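SPCU (Pseudomonas aeruginosa, PDB 4AKX) probably acts as the dedicated secretion chaperone of the type III effector ExoU, a phospholipase toxin with which it forms a complex. Local coordinates at residues L41-G47 and R83-E89. Coordinates in Å, arbitrary orientation, origin at the centre of the assembly. Residues are numbered along the deposited sequence.
Sequences LFVVELG and RLVLWAE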
loop_
_atom_site.group_PDB
_atom_site.type_symbol
_atom_site.label_atom_id
_atom_site.label_comp_id
_atom_site.label_asym_id
_atom_site.label_seq_id
_atom_site.Cartn_x
_atom_site.Cartn_y
_atom_site.Cartn_z
ATOM N N LEU A 41 17.401 -3.301 11.537
ATOM C CA LEU A 41 16.135 -3.155 10.883
ATOM C C LEU A 41 15.174 -4.170 11.484
ATOM O O LEU A 41 15.372 -5.376 11.278
ATOM C CB LEU A 41 16.328 -3.493 9.415
ATOM C CG LEU A 41 15.443 -2.919 8.307
ATOM C CD1 LEU A 41 15.656 -3.687 7.014
ATOM C CD2 LEU A 41 14.000 -2.974 8.683
ATOM N N PHE A 42 14.150 -3.715 12.231
ATOM C CA PHE A 42 13.143 -4.665 12.752
ATOM C C PHE A 42 12.039 -4.786 11.742
ATOM O O PHE A 42 11.663 -3.789 11.132
ATOM C CB PHE A 42 12.542 -4.267 14.115
ATOM C CG PHE A 42 13.564 -3.995 15.193
ATOM C CD1 PHE A 42 14.865 -4.471 15.092
ATOM C CD2 PHE A 42 13.211 -3.266 16.325
ATOM C CE1 PHE A 42 15.799 -4.187 16.061
ATOM C CE2 PHE A 42 14.148 -2.995 17.300
ATOM C CZ PHE A 42 15.441 -3.454 17.158
ATOM N N VAL A 43 11.490 -5.993 11.621
ATOM C CA VAL A 43 10.537 -6.337 10.579
ATOM C C VAL A 43 9.577 -7.393 11.111
ATOM O O VAL A 43 9.974 -8.314 11.819
ATOM C CB VAL A 43 11.247 -7.006 9.383
ATOM C CG1 VAL A 43 10.237 -7.543 8.390
ATOM C CG2 VAL A 43 12.210 -6.056 8.707
ATOM N N VAL A 44 8.320 -7.297 10.723
ATOM C CA VAL A 44 7.343 -8.302 11.079
ATOM C C VAL A 44 6.580 -8.716 9.812
ATOM O O VAL A 44 6.299 -7.902 8.933
ATOM C CB VAL A 44 6.436 -7.796 12.212
ATOM C CG1 VAL A 44 5.140 -8.577 12.284
ATOM C CG2 VAL A 44 7.180 -7.919 13.516
ATOM N N GLU A 45 6.324 -10.001 9.695
ATOM C CA GLU A 45 5.839 -10.570 8.478
ATOM C C GLU A 45 4.332 -10.737 8.636
ATOM O O GLU A 45 3.852 -11.103 9.702
ATOM C CB GLU A 45 6.536 -11.914 8.257
ATOM C CG GLU A 45 6.067 -12.692 7.034
ATOM C CD GLU A 45 5.138 -13.876 7.346
ATOM O OE1 GLU A 45 5.108 -14.368 8.497
ATOM O OE2 GLU A 45 4.445 -14.339 6.417
ATOM N N LEU A 46 3.584 -10.455 7.579
ATOM C CA LEU A 46 2.153 -10.621 7.610
ATOM C C LEU A 46 1.603 -11.592 6.562
ATOM O O LEU A 46 0.400 -11.642 6.357
ATOM C CB LEU A 46 1.482 -9.264 7.470
ATOM C CG LEU A 46 1.435 -8.392 8.736
ATOM C CD1 LEU A 46 1.069 -6.949 8.415
ATOM C CD2 LEU A 46 0.454 -8.966 9.758
ATOM N N GLY A 47 2.466 -12.375 5.911
ATOM C CA GLY A 47 2.043 -13.184 4.746
ATOM C C GLY A 47 2.074 -12.504 3.365
ATOM O O GLY A 47 2.191 -11.279 3.238
ATOM N N ARG A 83 5.711 -10.262 -0.156
ATOM C CA ARG A 83 5.370 -10.555 1.225
ATOM C C ARG A 83 5.165 -9.273 1.952
ATOM O O ARG A 83 6.030 -8.387 1.914
ATOM C CB ARG A 83 6.478 -11.334 1.900
ATOM C CG ARG A 83 6.056 -11.936 3.239
ATOM C CD ARG A 83 7.180 -12.761 3.873
ATOM N NE ARG A 83 7.531 -13.884 3.041
ATOM C CZ ARG A 83 6.747 -14.932 2.889
ATOM N NH1 ARG A 83 5.587 -14.971 3.523
ATOM N NH2 ARG A 83 7.116 -15.933 2.106
ATOM N N LEU A 84 4.002 -9.172 2.602
ATOM C CA LEU A 84 3.553 -7.938 3.266
ATOM C C LEU A 84 4.193 -7.787 4.638
ATOM O O LEU A 84 4.142 -8.694 5.465
ATOM C CB LEU A 84 2.042 -7.922 3.393
ATOM C CG LEU A 84 1.504 -6.517 3.180
ATOM C CD1 LEU A 84 0.001 -6.614 3.096
ATOM C CD2 LEU A 84 1.891 -5.619 4.331
ATOM N N VAL A 85 4.816 -6.644 4.862
ATOM C CA VAL A 85 5.804 -6.514 5.910
ATOM C C VAL A 85 5.599 -5.201 6.648
ATOM O O VAL A 85 5.246 -4.182 6.039
ATOM C CB VAL A 85 7.223 -6.542 5.315
ATOM C CG1 VAL A 85 8.225 -6.008 6.313
ATOM C CG2 VAL A 85 7.599 -7.941 4.889
ATOM N N LEU A 86 5.761 -5.232 7.962
ATOM C CA LEU A 86 5.786 -4.030 8.718
ATOM C C LEU A 86 7.198 -3.933 9.132
ATOM O O LEU A 86 7.776 -4.928 9.506
ATOM C CB LEU A 86 4.942 -4.185 9.948
ATOM C CG LEU A 86 3.451 -4.081 9.731
ATOM C CD1 LEU A 86 2.687 -4.708 10.895
ATOM C CD2 LEU A 86 3.067 -2.630 9.588
ATOM N N TRP A 87 7.782 -2.751 9.071
ATOM C CA TRP A 87 9.164 -2.623 9.506
ATOM C C TRP A 87 9.432 -1.304 10.089
ATOM O O TRP A 87 8.674 -0.372 9.860
ATOM C CB TRP A 87 10.133 -2.867 8.362
ATOM C CG TRP A 87 10.053 -1.851 7.250
ATOM C CD1 TRP A 87 9.161 -1.846 6.177
ATOM C CD2 TRP A 87 10.902 -0.705 7.028
ATOM N NE1 TRP A 87 9.406 -0.789 5.331
ATOM C CE2 TRP A 87 10.433 -0.074 5.774
ATOM C CE3 TRP A 87 11.960 -0.141 7.700
ATOM C CZ2 TRP A 87 11.014 1.063 5.258
ATOM C CZ3 TRP A 87 12.555 1.033 7.159
ATOM C CH2 TRP A 87 12.083 1.617 5.976
ATOM N N ALA A 88 10.500 -1.227 10.882
ATOM C CA ALA A 88 11.023 0.044 11.385
ATOM C C ALA A 88 12.499 -0.071 11.373
ATOM O O ALA A 88 13.028 -1.155 11.186
ATOM C CB ALA A 88 10.543 0.320 12.806
ATOM N N GLU A 89 13.164 1.029 11.663
ATOM C CA GLU A 89 14.590 1.127 11.499
ATOM C C GLU A 89 15.154 1.699 12.768
ATOM O O GLU A 89 14.891 2.847 13.116
ATOM C CB GLU A 89 14.887 2.055 10.318
ATOM C CG GLU A 89 16.285 2.627 10.270
ATOM C CD GLU A 89 17.350 1.551 10.178
ATOM O OE1 GLU A 89 17.017 0.381 10.480
ATOM O OE2 GLU A 89 18.511 1.873 9.806
#
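Start with the backbone ladder: strands 41-47 and 83-89 run antiparallel. Val44 N donates to Leu86 O at 2.7 Å, and Leu86 N returns a bond to Val44 O at 2.9 Å; Ala88 N to Phe42 O is 2.8 Å, while the reverse bond, Phe42 N to Ala88 O, is weak at 3.0 Å. At the other end the register slips: Leu46 N reaches Leu84 O at 2.8 Å, but Leu84 N takes Gly47 O at 2.9 Å, so two residues face one in a beta bulge, and the positive phi of Gly47 suits a glycine. Beside it, Glu45 OE2 makes a salt bridge to Arg83 NH1 at 3.2 Å; Glu609 of the ExoU chain also pairs with Arg83.

On the face carrying Leu41, Val43, Glu45, Val85 and Trp87, Val43 CG1 packs on Val85 CG1 at 3.3 Å, and Leu41 CD2 lies 3.6 Å from Trp87 CE3. Trp87 NE1 donates a hydrogen bond to Asn65 O of the second SpcU subunit. On the opposite face Phe42, Val44 and Ala88 lie against helix 97-118, with Leu46 CD1 3.7 Å from Leu86 CD1. A sheet with one face on a long helix and the other meeting partner and effector fits the dimeric alpha/beta fold of type III secretion chaperones.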